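Local coordinates for putative iron-regulated protein A (Parabacteroides distasonis ATCC 8503, PDB 4ECG), which binds calcium ions and, as an imelysin-like protein of the peptidase M75 family, may take part in iron uptake, its precise function being unproven, at residues 56-59 with 60-64; 72-75 with 76-80; 83-86 with 87-90; 167-171 with 172-176; 177-180 with 181-184. All coordinates share one frame; numbering follows the deposited sequence.

Overall arrangement
All five contacts are local; four lie within helices, and interaction 4 joins a loop to a helix start. Interactions 1 and 2 sit on the consecutive helices 29-68 and 71-89, which pack together through Y58, A61, A77 and A80. Interaction 5 joins this group from helix 171-196, whose S181 meets Y58, while interaction 4 forms the start of that same helix, near the surface. Interactions 1, 2 and 5 combine apolar contacts with polar groups on their outer sides, whereas in interaction 4 a glutamate bonds back to the N-H of the N-cap residue. Interaction 3, at the other end of helix 71-89, is the buried one: its charged side chains gather beside a bound calcium ion.

Interaction 1. Residues 56-59 with 60-64; sequences TAYK and NAVDK
One face of the Y58 ring carries the CG2 methyl of V62, one helical turn further on, in a CH-pi contact: CG2 of V62 stands 3.7 Å from the centroid of the Y58 ring, displaced toward the rim on the CZ and CE1 side. The ring reaches this place because CG of Y58 is anti to its own backbone N (chi1 165°), which stands the ring out from the helix, with its face beside V62. Its hydroxyl continues past the methyl to a hydrogen bond with S181 of helix 171-196. The second flat group, the carboxylate of D63, is approached by the bent chain of K59. NZ of K59 forms a salt bridge with OD1 of D63 at 2.9 Å, using the syn lone pair of that oxygen, while CE of K59 packs 3.4 Å from OD2 of D63. Beneath both pairs run the i to i+4 bonds of the α-helix, among them V62 N to Y58 O (2.9 Å, 172° at the hydrogen) and D63 N to K59 O (2.8 Å). On the more exposed side, CG2 of T56 lies alongside ND2 of N60. Y58 packs on helices 71-89, 147-155 and 171-196, and V62 on the last. The ion pair, partly open to solvent, probably offsets much of the charge of K59, which has E182 as a weaker, more distant second partner.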
loop_
_atom_site.group_PDB
_atom_site.type_symbol
_atom_site.label_atom_id
_atom_site.label_comp_id
_atom_site.label_asym_id
_atom_site.label_seq_id
_atom_site.Cartn_x
_atom_site.Cartn_y
_atom_site.Cartn_z
ATOM N N THR A 56 7.328 4.656 -14.661
ATOM C CA THR A 56 7.983 4.883 -15.932
ATOM C C THR A 56 9.511 4.800 -15.795
ATOM O O THR A 56 10.141 4.168 -16.615
ATOM C CB THR A 56 7.504 6.211 -16.566
ATOM O OG1 THR A 56 6.049 6.223 -16.616
ATOM C CG2 THR A 56 8.157 6.459 -18.025
ATOM N N ALA A 57 10.120 5.344 -14.744
ATOM C CA ALA A 57 11.593 5.173 -14.565
ATOM C C ALA A 57 11.926 3.699 -14.324
ATOM O O ALA A 57 12.914 3.143 -14.879
ATOM C CB ALA A 57 12.130 6.008 -13.431
ATOM N N TYR A 58 11.087 3.039 -13.536
ATOM C CA TYR A 58 11.318 1.636 -13.268
ATOM C C TYR A 58 11.286 0.769 -14.549
ATOM O O TYR A 58 12.174 -0.051 -14.741
ATOM C CB TYR A 58 10.371 1.108 -12.229
ATOM C CG TYR A 58 10.356 -0.398 -12.203
ATOM C CD1 TYR A 58 11.293 -1.129 -11.497
ATOM C CD2 TYR A 58 9.364 -1.094 -12.869
ATOM C CE1 TYR A 58 11.254 -2.546 -11.504
ATOM C CE2 TYR A 58 9.291 -2.477 -12.848
ATOM C CZ TYR A 58 10.236 -3.197 -12.195
ATOM O OH TYR A 58 10.117 -4.526 -12.316
ATOM N N LYS A 59 10.304 0.961 -15.432
ATOM C CA LYS A 59 10.183 0.145 -16.649
ATOM C C LYS A 59 11.372 0.457 -17.592
ATOM O O LYS A 59 11.967 -0.468 -18.133
ATOM C CB LYS A 59 8.781 0.313 -17.283
ATOM C CG LYS A 59 8.622 0.102 -18.775
ATOM C CD LYS A 59 8.499 -1.380 -19.092
ATOM C CE LYS A 59 8.430 -1.612 -20.600
ATOM N NZ LYS A 59 8.850 -3.014 -20.862
ATOM N N ASN A 60 11.757 1.731 -17.718
ATOM C CA ASN A 60 12.946 2.119 -18.498
ATOM C C ASN A 60 14.217 1.497 -17.933
ATOM O O ASN A 60 15.032 1.022 -18.705
ATOM C CB ASN A 60 13.104 3.650 -18.656
ATOM C CG ASN A 60 11.991 4.265 -19.500
ATOM O OD1 ASN A 60 11.511 3.635 -20.427
ATOM N ND2 ASN A 60 11.548 5.459 -19.149
ATOM N N ALA A 61 14.345 1.424 -16.615
ATOM C CA ALA A 61 15.539 0.819 -16.009
ATOM C C ALA A 61 15.550 -0.696 -16.207
ATOM O O ALA A 61 16.572 -1.260 -16.502
ATOM C CB ALA A 61 15.629 1.155 -14.525
ATOM N N VAL A 62 14.413 -1.359 -16.017
ATOM C CA VAL A 62 14.288 -2.788 -16.315
ATOM C C VAL A 62 14.630 -3.054 -17.807
ATOM O O VAL A 62 15.357 -3.958 -18.133
ATOM C CB VAL A 62 12.858 -3.293 -15.984
ATOM C CG1 VAL A 62 12.567 -4.580 -16.745
ATOM C CG2 VAL A 62 12.688 -3.496 -14.491
ATOM N N ASP A 63 14.118 -2.241 -18.698
ATOM C CA ASP A 63 14.406 -2.409 -20.141
ATOM C C ASP A 63 15.877 -2.303 -20.462
ATOM O O ASP A 63 16.397 -3.030 -21.302
ATOM C CB ASP A 63 13.720 -1.333 -20.967
ATOM C CG ASP A 63 12.229 -1.642 -21.250
ATOM O OD1 ASP A 63 11.781 -2.781 -20.942
ATOM O OD2 ASP A 63 11.538 -0.724 -21.796
ATOM N N LYS A 64 16.540 -1.337 -19.842
ATOM C CA LYS A 64 17.955 -1.092 -20.092
ATOM C C LYS A 64 18.765 -2.305 -19.587
ATOM O O LYS A 64 19.668 -2.799 -20.267
ATOM C CB LYS A 64 18.338 0.216 -19.410
ATOM C CG LYS A 64 19.807 0.491 -19.248
ATOM C CD LYS A 64 20.003 1.836 -18.505
ATOM C CE LYS A 64 21.439 2.351 -18.647
ATOM N NZ LYS A 64 21.610 3.725 -18.156
#

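Interaction 2. Residues 72-75 with 76-80; sequences NDLA and DACDA
L74 and C78, one turn apart, make the apolar side of this contact, and C78 can be followed outward from its backbone. CB of C78 lies 3.5 Å from O of A75, with O of L74 almost as near. From there SG is anti to the carbonyl carbon of C78 (chi1 -71°), a setting that swings the sulfur back along the helix toward the preceding turn. SG of C78 ends 3.5 Å from O of L74 and 4.2 Å from the CD1 methyl of L74, a loose van der Waals contact. The same carbonyl of L74 takes the backbone N of C78 at 2.8 Å. This is regular α-helix in the first half of helix 71-89, part of the largely helical imelysin-like fold: D76, A77 and D79 likewise bond back to O of N72, D73 and A75. L74 and C78 both rest on L155 of helix 147-155, and L74 also meets F65 of helix 29-68. Acidic residues occupy other sides of the turn. CG of D76 lies 3.4 Å from O of N72, and its OD2 is 4.8 Å from OD1 of D73, two like charges close without contact. D73 has its own anchor elsewhere: OD2 of D73 is hydrogen-bonded to OG of S68, while its backbone N bonds to OG of S70 at the start of the helix.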
loop_
_atom_site.group_PDB
_atom_site.type_symbol
_atom_site.label_atom_id
_atom_site.label_comp_id
_atom_site.label_asym_id
_atom_site.label_seq_id
_atom_site.Cartn_x
_atom_site.Cartn_y
_atom_site.Cartn_z
ATOM N N ASN A 72 25.474 -3.200 -13.175
ATOM C CA ASN A 72 25.085 -1.854 -12.763
ATOM C C ASN A 72 23.634 -1.512 -13.147
ATOM O O ASN A 72 22.911 -0.898 -12.323
ATOM C CB ASN A 72 26.065 -0.767 -13.278
ATOM C CG ASN A 72 27.482 -0.953 -12.748
ATOM O OD1 ASN A 72 27.697 -1.585 -11.720
ATOM N ND2 ASN A 72 28.446 -0.443 -13.467
ATOM N N ASP A 73 23.208 -1.962 -14.347
ATOM C CA ASP A 73 21.841 -1.741 -14.837
ATOM C C ASP A 73 20.822 -2.500 -13.974
ATOM O O ASP A 73 19.742 -2.003 -13.725
ATOM C CB ASP A 73 21.696 -2.131 -16.318
ATOM C CG ASP A 73 22.492 -1.227 -17.244
ATOM O OD1 ASP A 73 23.061 -0.204 -16.797
ATOM O OD2 ASP A 73 22.562 -1.537 -18.445
ATOM N N LEU A 74 21.201 -3.687 -13.525
ATOM C CA LEU A 74 20.422 -4.464 -12.599
ATOM C C LEU A 74 20.260 -3.741 -11.265
ATOM O O LEU A 74 19.118 -3.556 -10.806
ATOM C CB LEU A 74 21.060 -5.836 -12.349
ATOM C CG LEU A 74 20.241 -6.803 -11.432
ATOM C CD1 LEU A 74 18.788 -7.070 -11.855
ATOM C CD2 LEU A 74 20.916 -8.135 -11.306
ATOM N N ALA A 75 21.385 -3.356 -10.651
ATOM C CA ALA A 75 21.356 -2.569 -9.395
ATOM C C ALA A 75 20.433 -1.373 -9.536
ATOM O O ALA A 75 19.639 -1.102 -8.600
ATOM C CB ALA A 75 22.773 -2.120 -8.955
ATOM N N ASP A 76 20.503 -0.677 -10.695
ATOM C CA ASP A 76 19.613 0.502 -10.966
ATOM C C ASP A 76 18.125 0.102 -11.082
ATOM O O ASP A 76 17.237 0.831 -10.606
ATOM C CB ASP A 76 20.004 1.273 -12.236
ATOM C CG ASP A 76 21.307 2.115 -12.091
ATOM O OD1 ASP A 76 21.871 2.226 -10.968
ATOM O OD2 ASP A 76 21.748 2.683 -13.129
ATOM N N ALA A 77 17.865 -1.050 -11.692
ATOM C CA ALA A 77 16.499 -1.565 -11.795
ATOM C C ALA A 77 15.955 -1.894 -10.405
ATOM O O ALA A 77 14.815 -1.543 -10.061
ATOM C CB ALA A 77 16.440 -2.771 -12.696
ATOM N N CYS A 78 16.806 -2.488 -9.579
ATOM C CA CYS A 78 16.443 -2.809 -8.197
ATOM C C CYS A 78 16.129 -1.578 -7.369
ATOM O O CYS A 78 15.161 -1.565 -6.600
ATOM C CB CYS A 78 17.556 -3.637 -7.531
ATOM S SG CYS A 78 17.746 -5.351 -8.119
ATOM N N ASP A 79 16.955 -0.541 -7.486
ATOM C CA ASP A 79 16.708 0.733 -6.804
ATOM C C ASP A 79 15.357 1.302 -7.281
ATOM O O ASP A 79 14.519 1.747 -6.472
ATOM C CB ASP A 79 17.803 1.773 -7.119
ATOM C CG ASP A 79 19.200 1.452 -6.463
ATOM O OD1 ASP A 79 19.259 0.546 -5.609
ATOM O OD2 ASP A 79 20.223 2.148 -6.802
ATOM N N ALA A 80 15.157 1.316 -8.592
ATOM C CA ALA A 80 13.931 1.858 -9.177
ATOM C C ALA A 80 12.673 1.069 -8.681
ATOM O O ALA A 80 11.628 1.643 -8.441
ATOM C CB ALA A 80 14.038 1.911 -10.712
#

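Interaction 3. Residues 83-86 with 87-90; sequences AVRV and PWEQ
The guanidinium of R85 and the carboxylate of E89 lie stacked, their planes 15° apart, with OE2 of E89 above one face of the guanidinium and 3.3 Å from NH2 of R85. No N-H of R85 points at that oxygen, so this salt bridge rests on charge alone. R85 gets there on a chain extended from CG to NE, whereas E89 folds at chi2 (-62°) and brings its carboxylate back over the arginine. The N-H groups of R85 serve other acids: NH1 pairs with D109 and NE with D287. E89 is a calcium ligand in a structure of this protein; here its side chain lies about 3 Å from a bound calcium ion, beside E92 and D109. Replacing R85 with a leucine would probably leave D109, D287 and E89 without their shared positive mate, and let E89 and D109 shift beside the calcium ion. W88 crosses R85 with CD1 4.1 Å from NH1 of R85, and its NE1 bonds to D109, so both probably help to position D109, a calcium ligand. Further out, the backbone holds the turn through E89 N to R85 O (3.0 Å) and Q90 N to V86 O (2.9 Å). P87 has no N-H to give, which kinks the helix. Alongside, CG1 of V86 lies 3.6 Å from NE2 of Q90, whose amide is held by N290 and R303. This end of helix 71-89 is buried between helices 29-68 and 284-300, with helix 104-109 packed against W88.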
loop_
_atom_site.group_PDB
_atom_site.type_symbol
_atom_site.label_atom_id
_atom_site.label_comp_id
_atom_site.label_asym_id
_atom_site.label_seq_id
_atom_site.Cartn_x
_atom_site.Cartn_y
_atom_site.Cartn_z
ATOM N N ALA A 83 11.922 2.392 -5.232
ATOM C CA ALA A 83 11.491 3.787 -5.288
ATOM C C ALA A 83 10.027 3.910 -5.781
ATOM O O ALA A 83 9.290 4.709 -5.265
ATOM C CB ALA A 83 12.446 4.616 -6.146
ATOM N N VAL A 84 9.601 3.105 -6.759
ATOM C CA VAL A 84 8.188 3.126 -7.180
ATOM C C VAL A 84 7.304 2.534 -6.099
ATOM O O VAL A 84 6.129 2.887 -5.964
ATOM C CB VAL A 84 7.915 2.484 -8.594
ATOM C CG1 VAL A 84 8.029 0.973 -8.625
ATOM C CG2 VAL A 84 6.552 2.888 -9.054
ATOM N N ARG A 85 7.872 1.641 -5.304
ATOM C CA ARG A 85 7.114 1.037 -4.252
ATOM C C ARG A 85 6.774 1.980 -3.085
ATOM O O ARG A 85 5.831 1.719 -2.369
ATOM C CB ARG A 85 7.838 -0.204 -3.732
ATOM C CG ARG A 85 6.920 -1.053 -2.871
ATOM C CD ARG A 85 7.336 -2.486 -2.789
ATOM N NE ARG A 85 6.418 -3.226 -1.934
ATOM C CZ ARG A 85 5.315 -3.841 -2.344
ATOM N NH1 ARG A 85 4.948 -3.858 -3.602
ATOM N NH2 ARG A 85 4.578 -4.461 -1.464
ATOM N N VAL A 86 7.557 3.047 -2.893
ATOM C CA VAL A 86 7.291 4.017 -1.811
ATOM C C VAL A 86 5.901 4.598 -2.020
ATOM O O VAL A 86 5.041 4.414 -1.169
ATOM C CB VAL A 86 8.406 5.054 -1.611
ATOM C CG1 VAL A 86 8.012 6.121 -0.564
ATOM C CG2 VAL A 86 9.731 4.358 -1.208
ATOM N N PRO A 87 5.634 5.196 -3.181
ATOM C CA PRO A 87 4.325 5.855 -3.304
ATOM C C PRO A 87 3.166 4.893 -3.380
ATOM O O PRO A 87 2.072 5.213 -2.935
ATOM C CB PRO A 87 4.448 6.707 -4.582
ATOM C CG PRO A 87 5.589 6.138 -5.302
ATOM C CD PRO A 87 6.534 5.590 -4.250
ATOM N N TRP A 88 3.410 3.712 -3.911
ATOM C CA TRP A 88 2.367 2.731 -3.954
ATOM C C TRP A 88 1.986 2.344 -2.533
ATOM O O TRP A 88 0.813 2.244 -2.219
ATOM C CB TRP A 88 2.790 1.500 -4.755
ATOM C CG TRP A 88 1.887 0.313 -4.552
ATOM C CD1 TRP A 88 2.220 -0.873 -3.963
ATOM C CD2 TRP A 88 0.480 0.170 -4.915
ATOM N NE1 TRP A 88 1.168 -1.708 -3.935
ATOM C CE2 TRP A 88 0.091 -1.147 -4.494
ATOM C CE3 TRP A 88 -0.447 0.976 -5.528
ATOM C CZ2 TRP A 88 -1.187 -1.628 -4.647
ATOM C CZ3 TRP A 88 -1.748 0.487 -5.694
ATOM C CH2 TRP A 88 -2.106 -0.781 -5.256
ATOM N N GLU A 89 2.954 2.110 -1.666
ATOM C CA GLU A 89 2.610 1.682 -0.327
ATOM C C GLU A 89 2.071 2.872 0.484
ATOM O O GLU A 89 1.249 2.687 1.372
ATOM C CB GLU A 89 3.816 1.058 0.376
ATOM C CG GLU A 89 4.266 -0.277 -0.128
ATOM C CD GLU A 89 3.226 -1.369 0.019
ATOM O OE1 GLU A 89 2.919 -1.818 1.129
ATOM O OE2 GLU A 89 2.721 -1.809 -1.006
ATOM N N GLN A 90 2.537 4.081 0.155
ATOM C CA GLN A 90 2.004 5.318 0.707
ATOM C C GLN A 90 0.596 5.623 0.213
ATOM O O GLN A 90 0.017 6.653 0.582
ATOM C CB GLN A 90 2.963 6.501 0.465
ATOM C CG GLN A 90 4.243 6.345 1.286
ATOM C CD GLN A 90 5.132 7.569 1.328
ATOM O OE1 GLN A 90 4.923 8.525 0.625
ATOM N NE2 GLN A 90 6.148 7.509 2.151
#

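Interaction 4. Residues 167-171 with 172-176; sequences SPFAK and NELEY
F169 and A170 arrive in an extended conformation, and the chain turns into helix at K171, leaving A170 at the N-cap position. O of A170 accepts L174 N at 3.1 Å and, more weakly, E173 N; the bond from E175 N to O of K171 is long and weak. In return, E173 reaches back over the first turn: its chain is extended beyond CG, with CG anti to the backbone N (chi1 -177°), and OE1 accepts the N-H of A170 at 3.1 Å and 163°. The carboxylate is met on its anti side, 21° out of its plane. E173, three residues on from the N-cap, thus supplies the side-chain half of a capping box; A170 has no side-chain acceptor to complete it. F169 then closes over the turn. CD2 of L174 lies over one face of its ring, 3.7 Å from the ring centroid, while CG of E173 comes 3.8 Å from CD1 of F169. An alanine in place of E173 is likely to leave the A170 N-H without this acceptor and R162, which pairs with OE2, without this charge partner. R162 also makes a cation-pi contact with F169. The start of helix 171-196 lies near the surface, while E173 is buried against I122 of helix 115-124, which A170 also touches, and M154 of helix 147-155.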
loop_
_atom_site.group_PDB
_atom_site.type_symbol
_atom_site.label_atom_id
_atom_site.label_comp_id
_atom_site.label_asym_id
_atom_site.label_seq_id
_atom_site.Cartn_x
_atom_site.Cartn_y
_atom_site.Cartn_z
ATOM N N SER A 167 23.094 -17.076 -9.831
ATOM C CA SER A 167 21.715 -17.533 -10.145
ATOM C C SER A 167 21.312 -17.011 -11.514
ATOM O O SER A 167 20.586 -16.040 -11.636
ATOM C CB SER A 167 20.700 -17.108 -9.050
ATOM O OG SER A 167 21.311 -16.276 -8.058
ATOM N N PRO A 168 21.806 -17.645 -12.562
ATOM C CA PRO A 168 21.641 -17.022 -13.876
ATOM C C PRO A 168 20.211 -16.979 -14.393
ATOM O O PRO A 168 19.452 -17.894 -14.212
ATOM C CB PRO A 168 22.493 -17.914 -14.787
ATOM C CG PRO A 168 22.714 -19.193 -14.037
ATOM C CD PRO A 168 22.755 -18.772 -12.597
ATOM N N PHE A 169 19.868 -15.910 -15.071
ATOM C CA PHE A 169 18.549 -15.792 -15.731
ATOM C C PHE A 169 18.353 -16.817 -16.819
ATOM O O PHE A 169 19.281 -17.043 -17.601
ATOM C CB PHE A 169 18.421 -14.398 -16.378
ATOM C CG PHE A 169 17.811 -13.337 -15.494
ATOM C CD1 PHE A 169 16.442 -13.188 -15.433
ATOM C CD2 PHE A 169 18.596 -12.476 -14.781
ATOM C CE1 PHE A 169 15.866 -12.212 -14.646
ATOM C CE2 PHE A 169 18.035 -11.489 -13.986
ATOM C CZ PHE A 169 16.667 -11.358 -13.915
ATOM N N ALA A 170 17.159 -17.413 -16.901
ATOM C CA ALA A 170 16.701 -18.055 -18.138
ATOM C C ALA A 170 16.231 -16.981 -19.171
ATOM O O ALA A 170 15.647 -15.980 -18.775
ATOM C CB ALA A 170 15.574 -19.055 -17.848
ATOM N N LYS A 171 16.485 -17.201 -20.476
ATOM C CA LYS A 171 16.079 -16.288 -21.576
ATOM C C LYS A 171 14.570 -15.977 -21.426
ATOM O O LYS A 171 14.154 -14.846 -21.573
ATOM C CB LYS A 171 16.363 -16.918 -22.991
ATOM C CG LYS A 171 16.938 -16.058 -24.179
ATOM C CD LYS A 171 16.576 -16.627 -25.636
ATOM C CE LYS A 171 17.609 -16.535 -26.840
ATOM N NZ LYS A 171 18.506 -17.702 -27.363
ATOM N N ASN A 172 13.751 -17.003 -21.162
ATOM C CA ASN A 172 12.315 -16.812 -20.991
ATOM C C ASN A 172 11.994 -15.967 -19.758
ATOM O O ASN A 172 11.037 -15.223 -19.755
ATOM C CB ASN A 172 11.559 -18.130 -20.892
ATOM C CG ASN A 172 11.353 -18.804 -22.230
ATOM O OD1 ASN A 172 11.624 -18.218 -23.254
ATOM N ND2 ASN A 172 10.864 -20.068 -22.215
ATOM N N GLU A 173 12.796 -16.096 -18.714
ATOM C CA GLU A 173 12.558 -15.400 -17.470
ATOM C C GLU A 173 12.782 -13.916 -17.669
ATOM O O GLU A 173 12.108 -13.130 -17.047
ATOM C CB GLU A 173 13.501 -15.952 -16.442
ATOM C CG GLU A 173 13.356 -15.396 -15.050
ATOM C CD GLU A 173 14.355 -16.009 -14.090
ATOM O OE1 GLU A 173 15.203 -16.817 -14.548
ATOM O OE2 GLU A 173 14.262 -15.705 -12.875
ATOM N N LEU A 174 13.696 -13.537 -18.567
ATOM C CA LEU A 174 13.932 -12.133 -18.899
ATOM C C LEU A 174 12.734 -11.548 -19.620
ATOM O O LEU A 174 12.281 -10.435 -19.314
ATOM C CB LEU A 174 15.183 -11.962 -19.774
ATOM C CG LEU A 174 16.494 -12.098 -18.962
ATOM C CD1 LEU A 174 17.643 -12.376 -19.911
ATOM C CD2 LEU A 174 16.793 -10.878 -18.081
ATOM N N GLU A 175 12.218 -12.273 -20.593
ATOM C CA GLU A 175 11.030 -11.797 -21.259
ATOM C C GLU A 175 9.836 -11.707 -20.249
ATOM O O GLU A 175 8.997 -10.785 -20.298
ATOM C CB GLU A 175 10.725 -12.687 -22.463
ATOM C CG GLU A 175 9.566 -12.162 -23.284
ATOM C CD GLU A 175 9.801 -10.773 -23.936
ATOM O OE1 GLU A 175 11.011 -10.409 -24.191
ATOM O OE2 GLU A 175 8.754 -10.069 -24.204
ATOM N N TYR A 176 9.794 -12.644 -19.297
ATOM C CA TYR A 176 8.746 -12.666 -18.289
ATOM C C TYR A 176 8.829 -11.356 -17.496
ATOM O O TYR A 176 7.872 -10.621 -17.417
ATOM C CB TYR A 176 8.946 -13.940 -17.443
ATOM C CG TYR A 176 7.782 -14.386 -16.563
ATOM C CD1 TYR A 176 6.856 -13.478 -16.012
ATOM C CD2 TYR A 176 7.631 -15.720 -16.239
ATOM C CE1 TYR A 176 5.853 -13.889 -15.151
ATOM C CE2 TYR A 176 6.609 -16.122 -15.407
ATOM C CZ TYR A 176 5.716 -15.214 -14.885
ATOM O OH TYR A 176 4.687 -15.688 -14.102
#

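Interaction 5. Residues 177-180 with 181-184; sequences LKLV and SERM
S181 N to L177 O (3.1 Å) opens a run of regular i to i+4 bonds through E182, R183 and M184, each donating to the residue one turn earlier. The carbonyl of L177 takes a second donor: OG of S181, anti to the carbonyl carbon at chi1 -51°, folds back and donates to O of L177 at 2.7 Å, which gives the buried hydroxyl an acceptor within its own helix. The N-H and the hydroxyl reach the oxygen from opposite faces of the carbonyl plane. On the apolar side, CG1 of V180 lies 4.0 Å from SE of M184, a selenomethionine; CG anti to the carbonyl carbon (chi1 -76°) and an extended chi2 carry the selenium to V180. CD1 of L177 comes equally close, 4.0 Å, to OG of S181, which also meets Y58 of helix 29-68. The outer side is charged: OE2 of E182 packs 3.8 Å from CG of K178, yet its distance from NZ of K178 is 5.7 Å, too far for an ion pair, and OE1 of E182 touches CD2 of L179. K178 has a weak, long ion pair with E175, while R183 binds D187. Helix 171-196 thus lays S181 and M184 on helix 29-68, L177 and M184 on helix 147-155, and L179 and V180 on the loop around I130.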
loop_
_atom_site.group_PDB
_atom_site.type_symbol
_atom_site.label_atom_id
_atom_site.label_comp_id
_atom_site.label_asym_id
_atom_site.label_seq_id
_atom_site.Cartn_x
_atom_site.Cartn_y
_atom_site.Cartn_z
ATOM N N LEU A 177 10.023 -11.039 -16.990
ATOM C CA LEU A 177 10.324 -9.809 -16.262
ATOM C C LEU A 177 9.886 -8.556 -17.037
ATOM O O LEU A 177 9.343 -7.614 -16.442
ATOM C CB LEU A 177 11.816 -9.726 -15.922
ATOM C CG LEU A 177 12.342 -8.446 -15.210
ATOM C CD1 LEU A 177 11.581 -8.214 -13.880
ATOM C CD2 LEU A 177 13.889 -8.428 -15.015
ATOM N N LYS A 178 10.131 -8.528 -18.333
ATOM C CA LYS A 178 9.713 -7.410 -19.182
ATOM C C LYS A 178 8.186 -7.322 -19.215
ATOM O O LYS A 178 7.626 -6.236 -19.047
ATOM C CB LYS A 178 10.222 -7.601 -20.602
ATOM C CG LYS A 178 10.065 -6.410 -21.545
ATOM C CD LYS A 178 10.233 -6.778 -23.018
ATOM C CE LYS A 178 11.606 -6.464 -23.618
ATOM N NZ LYS A 178 11.770 -7.095 -24.996
ATOM N N LEU A 179 7.509 -8.461 -19.380
ATOM C CA LEU A 179 6.048 -8.447 -19.502
ATOM C C LEU A 179 5.355 -8.020 -18.202
ATOM O O LEU A 179 4.413 -7.238 -18.224
ATOM C CB LEU A 179 5.520 -9.796 -19.997
ATOM C CG LEU A 179 5.869 -10.077 -21.452
ATOM C CD1 LEU A 179 5.693 -11.560 -21.700
ATOM C CD2 LEU A 179 4.984 -9.226 -22.370
ATOM N N VAL A 180 5.876 -8.529 -17.085
ATOM C CA VAL A 180 5.423 -8.153 -15.813
ATOM C C VAL A 180 5.562 -6.637 -15.571
ATOM O O VAL A 180 4.618 -5.990 -15.110
ATOM C CB VAL A 180 6.143 -9.001 -14.773
ATOM C CG1 VAL A 180 6.048 -8.348 -13.420
ATOM C CG2 VAL A 180 5.618 -10.471 -14.834
ATOM N N SER A 181 6.711 -6.075 -15.951
ATOM C CA SER A 181 6.977 -4.675 -15.782
ATOM C C SER A 181 6.152 -3.791 -16.756
ATOM O O SER A 181 5.737 -2.707 -16.354
ATOM C CB SER A 181 8.466 -4.398 -15.976
ATOM O OG SER A 181 9.290 -5.235 -15.191
ATOM N N GLU A 182 5.884 -4.248 -17.983
ATOM C CA GLU A 182 4.916 -3.562 -18.894
ATOM C C GLU A 182 3.568 -3.443 -18.208
ATOM O O GLU A 182 2.900 -2.440 -18.276
ATOM C CB GLU A 182 4.665 -4.342 -20.197
ATOM C CG GLU A 182 5.611 -4.000 -21.329
ATOM C CD GLU A 182 5.636 -5.016 -22.501
ATOM O OE1 GLU A 182 4.558 -5.534 -22.942
ATOM O OE2 GLU A 182 6.768 -5.250 -22.980
ATOM N N ARG A 183 3.154 -4.524 -17.582
ATOM C CA ARG A 183 1.851 -4.572 -17.008
ATOM C C ARG A 183 1.825 -3.754 -15.690
ATOM O O ARG A 183 0.810 -3.131 -15.386
ATOM C CB ARG A 183 1.413 -6.032 -16.814
ATOM C CG ARG A 183 0.070 -6.168 -16.085
ATOM C CD ARG A 183 -1.016 -5.463 -16.895
ATOM N NE ARG A 183 -2.380 -5.715 -16.439
ATOM C CZ ARG A 183 -3.174 -6.707 -16.880
ATOM N NH1 ARG A 183 -2.774 -7.586 -17.746
ATOM N NH2 ARG A 183 -4.399 -6.826 -16.421
HETATM N N MSE A 184 2.928 -3.727 -14.933
HETATM C CA MSE A 184 2.976 -2.869 -13.758
HETATM C C MSE A 184 2.724 -1.400 -14.202
HETATM O O MSE A 184 1.906 -0.726 -13.584
HETATM C CB MSE A 184 4.279 -3.007 -12.951
HETATM C CG MSE A 184 4.374 -4.265 -12.114
HETATM SE SE MSE A 184 6.152 -4.763 -11.565
HETATM C CE MSE A 184 6.473 -3.148 -10.612
#